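PDB 5FQ8: outer membrane protein Omp121 from Bacteroides thetaiotaomicron, which probably imports nutrients across the outer membrane as a TonB-dependent receptor that binds calcium and works with a surface lipoprotein partner. Local coordinates for residues S213-W225 with S232-N244. Residues are numbered along the deposited sequence; the frame is centred on the assembly and turned at random.
Sequences SWGPRFDGSMQLW and SQKLKPYVAMPDN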
ATOM      1  N   SER B 213      27.910  28.450   8.155  1.00 26.91           N
ATOM      2  CA  SER B 213      29.168  29.178   8.081  1.00 27.36           C
ATOM      3  C   SER B 213      29.108  30.447   8.890  1.00 27.70           C
ATOM      4  O   SER B 213      29.462  31.525   8.419  1.00 31.96           O
ATOM      5  CB  SER B 213      29.545  29.533   6.648  1.00 27.32           C
ATOM      6  OG  SER B 213      29.541  28.411   5.796  1.00 27.02           O
ATOM      7  N   TRP B 214      28.650  30.350  10.129  1.00 50.51           N
ATOM      8  CA  TRP B 214      28.759  31.478  11.047  1.00 39.72           C
ATOM      9  C   TRP B 214      29.911  31.277  12.019  1.00 28.84           C
ATOM     10  O   TRP B 214      29.742  31.405  13.213  1.00 28.90           O
ATOM     11  CB  TRP B 214      27.457  31.682  11.804  1.00 28.03           C
ATOM     12  CG  TRP B 214      26.239  31.925  10.972  1.00 29.25           C
ATOM     13  CD1 TRP B 214      25.293  31.017  10.633  1.00 29.77           C
ATOM     14  CD2 TRP B 214      25.800  33.173  10.437  1.00 31.60           C
ATOM     15  NE1 TRP B 214      24.306  31.610   9.906  1.00 28.87           N
ATOM     16  CE2 TRP B 214      24.593  32.938   9.773  1.00 27.92           C
ATOM     17  CE3 TRP B 214      26.320  34.467  10.448  1.00 38.62           C
ATOM     18  CZ2 TRP B 214      23.899  33.945   9.116  1.00 30.49           C
ATOM     19  CZ3 TRP B 214      25.627  35.468   9.800  1.00 31.18           C
ATOM     20  CH2 TRP B 214      24.432  35.204   9.146  1.00 27.64           C
ATOM     21  N   GLY B 215      31.093  30.940  11.524  1.00 28.85           N
ATOM     22  CA  GLY B 215      32.233  30.750  12.384  1.00 29.36           C
ATOM     23  C   GLY B 215      33.143  31.957  12.346  1.00 29.88           C
ATOM     24  O   GLY B 215      32.725  33.065  11.994  1.00 29.90           O
ATOM     25  N   PRO B 216      34.401  31.771  12.720  1.00 30.35           N
ATOM     26  CA  PRO B 216      35.360  32.870  12.669  1.00 30.91           C
ATOM     27  C   PRO B 216      35.819  33.184  11.253  1.00 30.85           C
ATOM     28  O   PRO B 216      35.610  32.438  10.297  1.00 30.44           O
ATOM     29  CB  PRO B 216      36.520  32.365  13.531  1.00 31.42           C
ATOM     30  CG  PRO B 216      36.363  30.950  13.616  1.00 31.11           C
ATOM     31  CD  PRO B 216      34.910  30.643  13.501  1.00 30.49           C
ATOM     32  N   ARG B 217      36.452  34.346  11.137  1.00 31.69           N
ATOM     33  CA  ARG B 217      37.061  34.742   9.879  1.00 31.41           C
ATOM     34  C   ARG B 217      38.221  33.809   9.571  1.00 31.59           C
ATOM     35  O   ARG B 217      38.950  33.385  10.469  1.00 31.96           O
ATOM     36  CB  ARG B 217      37.520  36.197   9.951  1.00 31.95           C
ATOM     37  CG  ARG B 217      37.875  36.813   8.602  1.00 32.01           C
ATOM     38  CD  ARG B 217      37.508  38.297   8.502  1.00 32.26           C
ATOM     39  NE  ARG B 217      37.541  38.989   9.789  1.00 33.78           N
ATOM     40  CZ  ARG B 217      36.547  39.730  10.261  1.00 32.62           C
ATOM     41  NH1 ARG B 217      35.454  39.879   9.542  1.00 36.27           N
ATOM     42  NH2 ARG B 217      36.649  40.334  11.435  1.00 33.07           N
ATOM     43  N   PHE B 218      38.367  33.467   8.297  1.00 31.37           N
ATOM     44  CA  PHE B 218      39.284  32.408   7.909  1.00 31.46           C
ATOM     45  C   PHE B 218      40.717  32.733   8.298  1.00 32.20           C
ATOM     46  O   PHE B 218      41.231  33.803   7.991  1.00 33.75           O
ATOM     47  CB  PHE B 218      39.187  32.165   6.417  1.00 31.16           C
ATOM     48  CG  PHE B 218      38.024  31.306   6.019  1.00 30.47           C
ATOM     49  CD1 PHE B 218      37.948  29.987   6.422  1.00 30.26           C
ATOM     50  CD2 PHE B 218      37.020  31.810   5.225  1.00 30.07           C
ATOM     51  CE1 PHE B 218      36.887  29.201   6.057  1.00 29.67           C
ATOM     52  CE2 PHE B 218      35.958  31.021   4.858  1.00 29.48           C
ATOM     53  CZ  PHE B 218      35.892  29.713   5.276  1.00 29.28           C
ATOM     54  N   ASP B 219      41.359  31.790   8.970  1.00 32.41           N
ATOM     55  CA  ASP B 219      42.670  31.935   9.582  1.00 33.13           C
ATOM     56  C   ASP B 219      43.778  31.365   8.727  1.00 33.41           C
ATOM     57  O   ASP B 219      44.865  31.934   8.668  1.00 34.03           O
ATOM     58  CB  ASP B 219      42.686  31.197  10.928  1.00 33.26           C
ATOM     59  CG  ASP B 219      42.959  32.097  12.101  1.00 45.18           C
ATOM     60  OD1 ASP B 219      42.725  33.310  11.995  1.00 44.46           O
ATOM     61  OD2 ASP B 219      43.395  31.576  13.149  1.00 41.77           O
ATOM     62  N   GLY B 220      43.521  30.224   8.087  1.00 34.63           N
ATOM     63  CA  GLY B 220      44.563  29.357   7.601  1.00 33.29           C
ATOM     64  C   GLY B 220      45.093  28.405   8.639  1.00 33.58           C
ATOM     65  O   GLY B 220      45.816  27.471   8.288  1.00 33.77           O
ATOM     66  N   SER B 221      44.762  28.614   9.908  1.00 33.66           N
ATOM     67  CA  SER B 221      45.172  27.705  10.959  1.00 33.94           C
ATOM     68  C   SER B 221      44.554  26.330  10.747  1.00 38.67           C
ATOM     69  O   SER B 221      43.550  26.165  10.050  1.00 35.52           O
ATOM     70  CB  SER B 221      44.751  28.247  12.317  1.00 34.07           C
ATOM     71  OG  SER B 221      43.342  28.275  12.418  1.00 33.41           O
ATOM     72  N   MET B 222      45.166  25.332  11.361  1.00 33.76           N
ATOM     73  CA  MET B 222      44.640  23.980  11.306  1.00 33.38           C
ATOM     74  C   MET B 222      43.647  23.792  12.446  1.00 33.10           C
ATOM     75  O   MET B 222      43.994  23.941  13.622  1.00 33.54           O
ATOM     76  CB  MET B 222      45.776  22.962  11.361  1.00 33.90           C
ATOM     77  CG  MET B 222      46.639  22.974  10.117  1.00 34.12           C
ATOM     78  SD  MET B 222      46.864  21.359   9.396  1.00 34.04           S
ATOM     79  CE  MET B 222      47.430  21.761   7.775  1.00 37.14           C
ATOM     80  N   GLN B 223      42.409  23.500  12.091  1.00 32.42           N
ATOM     81  CA  GLN B 223      41.362  23.209  13.051  1.00 32.26           C
ATOM     82  C   GLN B 223      40.765  21.840  12.756  1.00 31.70           C
ATOM     83  O   GLN B 223      41.048  21.210  11.737  1.00 31.59           O
ATOM     84  CB  GLN B 223      40.282  24.290  13.014  1.00 36.82           C
ATOM     85  CG  GLN B 223      40.820  25.692  13.161  1.00 38.71           C
ATOM     86  CD  GLN B 223      41.156  26.054  14.592  1.00 36.58           C
ATOM     87  OE1 GLN B 223      40.575  25.528  15.525  1.00 36.98           O
ATOM     88  NE2 GLN B 223      42.108  26.946  14.766  1.00 33.20           N
ATOM     89  N   LEU B 224      39.951  21.366  13.679  1.00 31.52           N
ATOM     90  CA  LEU B 224      39.281  20.103  13.476  1.00 31.14           C
ATOM     91  C   LEU B 224      37.990  20.325  12.706  1.00 30.43           C
ATOM     92  O   LEU B 224      37.557  21.455  12.480  1.00 30.24           O
ATOM     93  CB  LEU B 224      39.014  19.441  14.818  1.00 31.32           C
ATOM     94  CG  LEU B 224      40.268  19.136  15.614  1.00 32.06           C
ATOM     95  CD1 LEU B 224      39.929  18.729  17.027  1.00 32.27           C
ATOM     96  CD2 LEU B 224      40.986  18.031  14.913  1.00 32.21           C
ATOM     97  N   TRP B 225      37.389  19.228  12.278  1.00 33.11           N
ATOM     98  CA  TRP B 225      36.048  19.293  11.730  1.00 34.51           C
ATOM     99  C   TRP B 225      35.470  17.885  11.689  1.00 33.05           C
ATOM    100  O   TRP B 225      36.195  16.893  11.777  1.00 33.11           O
ATOM    101  CB  TRP B 225      36.038  19.943  10.341  1.00 49.74           C
ATOM    102  CG  TRP B 225      36.658  19.130   9.278  1.00 33.15           C
ATOM    103  CD1 TRP B 225      37.978  18.942   9.049  1.00 31.77           C
ATOM    104  CD2 TRP B 225      35.971  18.400   8.281  1.00 33.44           C
ATOM    105  NE1 TRP B 225      38.161  18.127   7.976  1.00 31.58           N
ATOM    106  CE2 TRP B 225      36.933  17.781   7.481  1.00 35.77           C
ATOM    107  CE3 TRP B 225      34.624  18.199   7.990  1.00 29.59           C
ATOM    108  CZ2 TRP B 225      36.593  16.974   6.414  1.00 30.68           C
ATOM    109  CZ3 TRP B 225      34.291  17.402   6.928  1.00 29.14           C
ATOM    110  CH2 TRP B 225      35.266  16.800   6.155  1.00 29.45           C
ATOM    111  N   SER B 232      39.542   9.019  16.116  1.00 35.17           N
ATOM    112  CA  SER B 232      40.270   9.802  15.137  1.00 32.44           C
ATOM    113  C   SER B 232      39.321  10.815  14.532  1.00 36.45           C
ATOM    114  O   SER B 232      38.112  10.592  14.470  1.00 40.34           O
ATOM    115  CB  SER B 232      40.859   8.926  14.044  1.00 32.57           C
ATOM    116  OG  SER B 232      39.861   8.555  13.114  1.00 31.95           O
ATOM    117  N   GLN B 233      39.880  11.933  14.085  1.00 34.64           N
ATOM    118  CA  GLN B 233      39.089  13.014  13.527  1.00 32.97           C
ATOM    119  C   GLN B 233      39.885  13.664  12.406  1.00 31.30           C
ATOM    120  O   GLN B 233      41.113  13.578  12.366  1.00 31.86           O
ATOM    121  CB  GLN B 233      38.729  14.017  14.615  1.00 31.25           C
ATOM    122  CG  GLN B 233      37.670  15.011  14.267  1.00 30.67           C
ATOM    123  CD  GLN B 233      37.451  15.967  15.399  1.00 30.81           C
ATOM    124  OE1 GLN B 233      38.191  15.949  16.373  1.00 31.37           O
ATOM    125  NE2 GLN B 233      36.428  16.799  15.294  1.00 30.35           N
ATOM    126  N   LYS B 234      39.181  14.306  11.481  1.00 30.76           N
ATOM    127  CA  LYS B 234      39.863  14.978  10.383  1.00 34.53           C
ATOM    128  C   LYS B 234      40.296  16.379  10.790  1.00 31.04           C
ATOM    129  O   LYS B 234      39.639  17.056  11.581  1.00 30.88           O
ATOM    130  CB  LYS B 234      38.983  15.044   9.136  1.00 39.61           C
ATOM    131  CG  LYS B 234      39.058  13.804   8.274  1.00 36.23           C
ATOM    132  CD  LYS B 234      38.155  13.901   7.069  1.00 34.97           C
ATOM    133  CE  LYS B 234      38.256  12.671   6.195  1.00 40.73           C
ATOM    134  NZ  LYS B 234      37.491  12.832   4.933  1.00 29.12           N
ATOM    135  N   LEU B 235      41.415  16.809  10.215  1.00 31.43           N
ATOM    136  CA  LEU B 235      42.100  18.046  10.560  1.00 31.80           C
ATOM    137  C   LEU B 235      42.571  18.697   9.273  1.00 31.80           C
ATOM    138  O   LEU B 235      43.250  18.051   8.474  1.00 37.73           O
ATOM    139  CB  LEU B 235      43.283  17.756  11.477  1.00 32.55           C
ATOM    140  CG  LEU B 235      44.174  18.897  11.910  1.00 33.07           C
ATOM    141  CD1 LEU B 235      43.453  19.701  12.935  1.00 32.94           C
ATOM    142  CD2 LEU B 235      45.422  18.316  12.490  1.00 33.83           C
ATOM    143  N   LYS B 236      42.217  19.961   9.075  1.00 31.61           N
ATOM    144  CA  LYS B 236      42.405  20.629   7.799  1.00 31.51           C
ATOM    145  C   LYS B 236      42.678  22.102   8.050  1.00 41.06           C
ATOM    146  O   LYS B 236      42.285  22.644   9.087  1.00 32.57           O
ATOM    147  CB  LYS B 236      41.172  20.466   6.905  1.00 30.80           C
ATOM    148  CG  LYS B 236      40.174  21.575   7.001  1.00 30.40           C
ATOM    149  CD  LYS B 236      38.998  21.275   6.112  1.00 29.76           C
ATOM    150  CE  LYS B 236      38.057  22.454   6.036  1.00 29.41           C
ATOM    151  NZ  LYS B 236      38.330  23.494   7.083  1.00 29.74           N
ATOM    152  N   PRO B 237      43.335  22.781   7.117  1.00 31.95           N
ATOM    153  CA  PRO B 237      43.536  24.219   7.274  1.00 32.16           C
ATOM    154  C   PRO B 237      42.225  24.966   7.113  1.00 31.58           C
ATOM    155  O   PRO B 237      41.424  24.677   6.223  1.00 31.06           O
ATOM    156  CB  PRO B 237      44.518  24.563   6.151  1.00 35.08           C
ATOM    157  CG  PRO B 237      45.064  23.270   5.684  1.00 32.64           C
ATOM    158  CD  PRO B 237      43.997  22.275   5.907  1.00 32.08           C
ATOM    159  N   TYR B 238      42.017  25.944   7.988  1.00 31.70           N
ATOM    160  CA  TYR B 238      40.767  26.697   8.027  1.00 32.49           C
ATOM    161  C   TYR B 238      40.799  27.750   6.922  1.00 34.98           C
ATOM    162  O   TYR B 238      41.139  28.914   7.128  1.00 36.61           O
ATOM    163  CB  TYR B 238      40.575  27.301   9.410  1.00 33.27           C
ATOM    164  CG  TYR B 238      39.183  27.795   9.685  1.00 31.23           C
ATOM    165  CD1 TYR B 238      38.080  27.028   9.354  1.00 32.48           C
ATOM    166  CD2 TYR B 238      38.972  29.021  10.289  1.00 32.42           C
ATOM    167  CE1 TYR B 238      36.812  27.468   9.600  1.00 35.64           C
ATOM    168  CE2 TYR B 238      37.701  29.468  10.542  1.00 37.34           C
ATOM    169  CZ  TYR B 238      36.625  28.682  10.192  1.00 34.02           C
ATOM    170  OH  TYR B 238      35.345  29.090  10.425  1.00 29.76           O
ATOM    171  N   VAL B 239      40.455  27.318   5.710  1.00 31.88           N
ATOM    172  CA  VAL B 239      40.458  28.190   4.546  1.00 30.82           C
ATOM    173  C   VAL B 239      39.162  27.992   3.789  1.00 30.15           C
ATOM    174  O   VAL B 239      38.459  27.003   3.973  1.00 34.97           O
ATOM    175  CB  VAL B 239      41.652  27.928   3.605  1.00 31.22           C
ATOM    176  CG1 VAL B 239      42.953  28.234   4.291  1.00 39.96           C
ATOM    177  CG2 VAL B 239      41.640  26.510   3.131  1.00 30.99           C
ATOM    178  N   ALA B 240      38.861  28.936   2.914  1.00 30.08           N
ATOM    179  CA  ALA B 240      37.647  28.848   2.122  1.00 34.99           C
ATOM    180  C   ALA B 240      37.865  27.992   0.886  1.00 44.34           C
ATOM    181  O   ALA B 240      38.957  27.945   0.319  1.00 50.68           O
ATOM    182  CB  ALA B 240      37.177  30.235   1.700  1.00 33.07           C
ATOM    183  N   MET B 241      36.805  27.311   0.463  1.00 36.56           N
ATOM    184  CA  MET B 241      36.815  26.504  -0.749  1.00 28.69           C
ATOM    185  C   MET B 241      35.712  27.025  -1.656  1.00 28.30           C
ATOM    186  O   MET B 241      34.633  26.427  -1.745  1.00 30.60           O
ATOM    187  CB  MET B 241      36.625  25.030  -0.424  1.00 28.47           C
ATOM    188  CG  MET B 241      37.690  24.476   0.452  1.00 28.89           C
ATOM    189  SD  MET B 241      38.048  22.840  -0.089  1.00 30.69           S
ATOM    190  CE  MET B 241      39.245  22.282   1.081  1.00 32.69           C
ATOM    191  N   PRO B 242      35.961  28.123  -2.365  1.00 28.52           N
ATOM    192  CA  PRO B 242      34.867  28.826  -3.039  1.00 28.21           C
ATOM    193  C   PRO B 242      34.190  28.018  -4.114  1.00 27.84           C
ATOM    194  O   PRO B 242      33.034  28.287  -4.442  1.00 27.48           O
ATOM    195  CB  PRO B 242      35.568  30.052  -3.629  1.00 28.65           C
ATOM    196  CG  PRO B 242      36.803  30.200  -2.850  1.00 29.15           C
ATOM    197  CD  PRO B 242      37.235  28.835  -2.510  1.00 29.11           C
ATOM    198  N   ASP B 243      34.869  27.034  -4.675  1.00 38.02           N
ATOM    199  CA  ASP B 243      34.316  26.240  -5.757  1.00 36.31           C
ATOM    200  C   ASP B 243      33.616  24.981  -5.277  1.00 41.13           C
ATOM    201  O   ASP B 243      33.261  24.136  -6.101  1.00 42.81           O
ATOM    202  CB  ASP B 243      35.423  25.859  -6.740  1.00 40.66           C
ATOM    203  CG  ASP B 243      35.432  26.727  -7.959  1.00 42.32           C
ATOM    204  OD1 ASP B 243      34.841  27.820  -7.883  1.00 39.32           O
ATOM    205  OD2 ASP B 243      36.019  26.306  -8.986  1.00 38.33           O
ATOM    206  N   ASN B 244      33.386  24.836  -3.977  1.00 41.10           N
ATOM    207  CA  ASN B 244      33.019  23.519  -3.473  1.00 26.94           C
ATOM    208  C   ASN B 244      31.659  23.081  -3.990  1.00 26.45           C
ATOM    209  O   ASN B 244      31.511  21.956  -4.470  1.00 26.32           O
ATOM    210  CB  ASN B 244      33.077  23.502  -1.952  1.00 26.98           C
ATOM    211  CG  ASN B 244      32.164  24.495  -1.327  1.00 26.78           C
ATOM    212  OD1 ASN B 244      31.540  25.286  -2.015  1.00 26.63           O
ATOM    213  ND2 ASN B 244      32.069  24.462  -0.008  1.00 26.80           N
TER
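Phe218 and Tyr238 meet edge to face: the Phe218 edge is directed at the tyrosine ring, centroids 5.0 Å apart and planes at 53°. Tyr238 has CG anti to its backbone N (chi1 -165°), which brings the ring in among Pro216, Phe218 and Gln223; the Pro216 and Tyr238 side chains cross at about a right angle, with Pro216 CG 3.7 Å from Tyr238 CE2. Ala240 covers one face of Phe218 with its backbone and with CB, 3.5 Å from Phe218 CE2. A serine in place of this phenylalanine would probably leave the Tyr238 face without its packed edge and Ala240 without the ring it covers. Trp225 lies beside Lys234, while Lys236 CD sits over the five-membered ring of Trp225, 4.1 Å from the centroid, a CH-pi contact.

Gly220 N donates to Tyr238 O, and Tyr238 N to Ser221 O. Gln223 and Lys236 form a hydrogen-bonded antiparallel pair, at 3.1 Å (Gln223 N to Lys236 O) and 3.2 Å (Lys236 N to Gln223 O). At the polar edge, the bend in Gln223 brings NE2 to Ser221 OG at 3.0 Å, in the amide plane and almost straight (175°). Lys234, extended beyond CG, reaches a salt bridge with Asp351; Lys236, turned at its last torsion, pairs with Asp340.

Met222 and Leu224 share one sheet face with Leu235 and Pro237, Gln223 and Lys236 the other. Strand 232-237, central between strands 222-225 and 227-229, pairs antiparallel with a strand of the BT_2262 lipoprotein chain, whose Ser9 is hydrogen-bonded to Trp225 NE1, making this contact part of the receptor-lipoprotein interface; His206 of strand 205-206 touches Pro216 and Gln223.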